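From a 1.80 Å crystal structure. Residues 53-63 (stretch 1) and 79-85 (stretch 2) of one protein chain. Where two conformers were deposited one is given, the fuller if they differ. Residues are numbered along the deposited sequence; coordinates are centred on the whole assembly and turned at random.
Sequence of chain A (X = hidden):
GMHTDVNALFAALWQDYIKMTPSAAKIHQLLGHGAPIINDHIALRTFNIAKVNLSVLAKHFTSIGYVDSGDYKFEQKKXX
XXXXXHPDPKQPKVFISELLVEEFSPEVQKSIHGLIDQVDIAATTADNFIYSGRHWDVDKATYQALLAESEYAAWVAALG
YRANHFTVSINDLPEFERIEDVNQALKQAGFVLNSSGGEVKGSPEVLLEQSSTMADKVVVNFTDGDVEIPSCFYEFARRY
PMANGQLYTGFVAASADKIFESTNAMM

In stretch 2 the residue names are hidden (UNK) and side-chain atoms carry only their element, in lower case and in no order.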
# COMPACT_ATOMS: atom_id res chain seq x y z
N ASN A 53 -5.18 -14.98 0.90
CA ASN A 53 -3.74 -14.93 0.60
C ASN A 53 -3.40 -14.02 -0.60
O ASN A 53 -4.26 -13.43 -1.20
CB ASN A 53 -3.17 -16.35 0.50
CG ASN A 53 -3.57 -17.06 -0.72
OD1 ASN A 53 -4.02 -16.46 -1.72
ND2 ASN A 53 -3.34 -18.38 -0.72
N LEU A 54 -2.11 -13.86 -0.84
CA LEU A 54 -1.62 -13.00 -1.92
C LEU A 54 -2.43 -13.25 -3.24
O LEU A 54 -2.91 -12.29 -3.86
CB LEU A 54 -0.10 -13.24 -2.09
CG LEU A 54 0.70 -12.10 -2.73
CD1 LEU A 54 2.17 -12.38 -2.55
CD2 LEU A 54 0.32 -11.96 -4.21
N SER A 55 -2.65 -14.53 -3.56
CA SER A 55 -3.22 -14.95 -4.83
C SER A 55 -4.68 -14.50 -4.89
O SER A 55 -5.15 -14.12 -5.93
CB SER A 55 -3.13 -16.45 -5.00
OG SER A 55 -1.73 -16.79 -5.04
N VAL A 56 -5.33 -14.50 -3.73
CA VAL A 56 -6.75 -14.06 -3.70
C VAL A 56 -6.90 -12.56 -4.04
O VAL A 56 -7.84 -12.14 -4.80
CB VAL A 56 -7.34 -14.34 -2.33
CG1 VAL A 56 -8.74 -13.75 -2.21
CG2 VAL A 56 -7.37 -15.85 -2.09
N LEU A 57 -6.04 -11.74 -3.45
CA LEU A 57 -6.03 -10.31 -3.74
C LEU A 57 -5.62 -10.10 -5.18
O LEU A 57 -6.18 -9.25 -5.86
CB LEU A 57 -5.09 -9.54 -2.81
CG LEU A 57 -5.66 -9.14 -1.42
CD1 LEU A 57 -5.91 -10.32 -0.48
CD2 LEU A 57 -4.77 -8.11 -0.74
N ALA A 58 -4.60 -10.82 -5.64
CA ALA A 58 -4.05 -10.63 -6.99
C ALA A 58 -5.09 -10.86 -8.10
O ALA A 58 -5.02 -10.20 -9.15
CB ALA A 58 -2.80 -11.52 -7.20
N LYS A 59 -6.06 -11.75 -7.85
CA LYS A 59 -7.08 -12.08 -8.86
C LYS A 59 -7.91 -10.86 -9.24
O LYS A 59 -8.46 -10.79 -10.35
CB LYS A 59 -8.00 -13.22 -8.38
CG LYS A 59 -7.44 -14.61 -8.58
CD LYS A 59 -7.53 -15.04 -10.04
CE LYS A 59 -7.05 -16.47 -10.20
NZ LYS A 59 -6.82 -16.80 -11.64
N HIS A 60 -8.04 -9.91 -8.32
CA HIS A 60 -8.75 -8.65 -8.62
C HIS A 60 -8.04 -7.86 -9.68
O HIS A 60 -8.63 -7.03 -10.33
CB HIS A 60 -9.00 -7.83 -7.34
CG HIS A 60 -9.97 -8.48 -6.43
ND1 HIS A 60 -11.30 -8.11 -6.38
CD2 HIS A 60 -9.85 -9.54 -5.59
CE1 HIS A 60 -11.95 -8.90 -5.54
NE2 HIS A 60 -11.09 -9.78 -5.06
N PHE A 61 -6.75 -8.15 -9.88
CA PHE A 61 -5.97 -7.43 -10.88
C PHE A 61 -5.68 -8.29 -12.13
O PHE A 61 -5.76 -7.79 -13.27
CB PHE A 61 -4.71 -6.92 -10.23
CG PHE A 61 -4.95 -5.98 -9.08
CD1 PHE A 61 -5.11 -6.46 -7.78
CD2 PHE A 61 -5.08 -4.63 -9.30
CE1 PHE A 61 -5.34 -5.61 -6.73
CE2 PHE A 61 -5.31 -3.75 -8.27
CZ PHE A 61 -5.46 -4.22 -6.98
N THR A 62 -5.33 -9.55 -11.94
CA THR A 62 -5.02 -10.43 -13.08
C THR A 62 -6.27 -10.67 -13.92
O THR A 62 -6.16 -10.87 -15.12
CB THR A 62 -4.42 -11.75 -12.66
OG1 THR A 62 -5.34 -12.43 -11.79
CG2 THR A 62 -3.07 -11.53 -11.99
N SER A 63 -7.44 -10.54 -13.32
CA SER A 63 -8.67 -10.71 -14.06
C SER A 63 -8.96 -9.56 -15.05
O SER A 63 -9.78 -9.72 -15.94
CB SER A 63 -9.81 -10.85 -13.08
OG SER A 63 -10.06 -9.61 -12.45
N UNK A 79 7.91 -11.45 5.25
CA UNK A 79 6.97 -11.16 4.17
C UNK A 79 7.41 -11.82 2.87
O UNK A 79 8.62 -11.93 2.61
c UNK A 79 6.95 -9.66 3.87
c UNK A 79 5.03 -9.02 5.35
c UNK A 79 6.47 -7.21 4.31
c UNK A 79 6.45 -8.64 4.89
N UNK A 80 6.43 -12.25 2.08
CA UNK A 80 6.70 -12.45 0.67
C UNK A 80 5.82 -11.51 -0.13
O UNK A 80 4.76 -11.03 0.32
c UNK A 80 5.14 -14.43 0.38
c UNK A 80 7.62 -14.80 0.89
c UNK A 80 4.78 -15.61 -0.56
c UNK A 80 6.57 -13.92 0.18
N UNK A 81 6.28 -11.18 -1.32
CA UNK A 81 5.46 -10.26 -2.12
C UNK A 81 5.68 -10.52 -3.59
O UNK A 81 6.64 -11.22 -4.02
c UNK A 81 5.79 -8.79 -1.78
N UNK A 82 4.79 -9.94 -4.37
CA UNK A 82 4.90 -9.95 -5.84
C UNK A 82 4.43 -8.58 -6.33
O UNK A 82 3.64 -7.89 -5.62
n UNK A 82 4.39 -14.48 -8.43
c UNK A 82 3.99 -11.02 -6.47
c UNK A 82 4.16 -12.50 -6.00
c UNK A 82 3.13 -13.74 -8.01
c UNK A 82 3.02 -13.44 -6.55
N UNK A 83 4.90 -8.20 -7.52
CA UNK A 83 4.33 -7.07 -8.21
C UNK A 83 3.80 -7.49 -9.57
O UNK A 83 4.26 -8.49 -10.15
c UNK A 83 7.77 -5.88 -10.91
c UNK A 83 5.31 -5.85 -8.25
n UNK A 83 6.82 -5.20 -11.53
n UNK A 83 7.36 -6.19 -9.68
c UNK A 83 5.75 -5.07 -10.67
c UNK A 83 6.07 -5.70 -9.52
N UNK A 84 2.77 -6.74 -10.00
CA UNK A 84 2.02 -6.96 -11.23
C UNK A 84 2.04 -5.69 -12.08
O UNK A 84 1.98 -4.57 -11.54
c UNK A 84 0.19 -10.96 -9.69
c UNK A 84 0.37 -10.78 -8.30
c UNK A 84 0.24 -9.83 -10.53
c UNK A 84 0.46 -8.57 -10.01
c UNK A 84 0.61 -9.51 -7.79
c UNK A 84 0.64 -8.42 -8.63
c UNK A 84 0.56 -7.38 -10.92
N UNK A 85 2.10 -5.89 -13.40
CA UNK A 85 2.15 -4.83 -14.40
C UNK A 85 1.01 -4.98 -15.43
O UNK A 85 0.62 -6.11 -15.77
c UNK A 85 4.65 -4.50 -14.24
o UNK A 85 7.01 -4.50 -14.19
c UNK A 85 3.47 -4.87 -15.14
o UNK A 85 6.04 -4.80 -16.16
c UNK A 85 6.00 -4.60 -14.92

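Position 79 is the first of the stretch. It carries four side-chain carbons, and the chain forks at the second of them. It stays out of reach of the helix. A fork one carbon beyond CB is that of leucine: Leu79.

Position 80 also has four carbons, but here the fork is at the first, and one arm is two carbons long. CB points sideways and the end of the side chain comes nearer the helix, yet the closest atom to it is in the backbone: Leu54 CD1 lies 4.1 Å from O of position 80. That is isoleucine, Ile80.

Position 81 has a single side-chain carbon, pointing away from the helix. Its backbone faces the contact, with CA of position 81 3.9 Å from Leu54 CD1. This is alanine, Ala81. The CA atoms of Leu54 and Ala81, 7.6 Å apart, set the register.

Position 82 shows four carbons in a row ending in nitrogen. The chain starts toward the helix, touches a leucine methyl, and then leads away. It is lysine, Lys82. Its CD lies 3.9 Å from Leu54 CD2, so the aliphatic part makes the contact, while NZ is hydrogen-bonded elsewhere in the structure.

Position 83 has one carbon and then a five-membered ring of three carbons and two nitrogens. CB points away from the helix, and the side chain touches nothing there. The ring is that of histidine, His83.

Position 84 has one carbon and then a ring of six carbons, with no oxygen attached. CB points toward the helix, and the ring touches Leu54, Ala58 and Thr62. It is phenylalanine, Phe84. Phe84 CZ is 4.3 Å from Leu54 CD2, which meets the ring at its edge. Phe84 CD2 is 4.0 Å from Thr62 CG2.

Position 85 has three carbons, the third bearing two oxygens. It is out of reach of the helix. This is glutamate, Glu85. His83 NE2 donates to Glu85 OE2 at 2.8 Å, with an angle of 169°.

The contact is a packing of helix on strand, with axes 9.9 Å apart and running almost parallel at 9°. No hydrogen bond crosses it. Leu54, near the start of the helix, touches Ile80, Ala81, Lys82 and Phe84. Leu54, Ala58 and Thr62 are spaced four residues apart, about one helical turn, so all three can reach the same ring. Ala58 CB makes the closest approach to the ring, 3.4 Å from Phe84 CZ. CB points toward the helix at Lys82 and Phe84, away at Ala81 and His83.

Stretch 2 (79-85) LIAKHFE
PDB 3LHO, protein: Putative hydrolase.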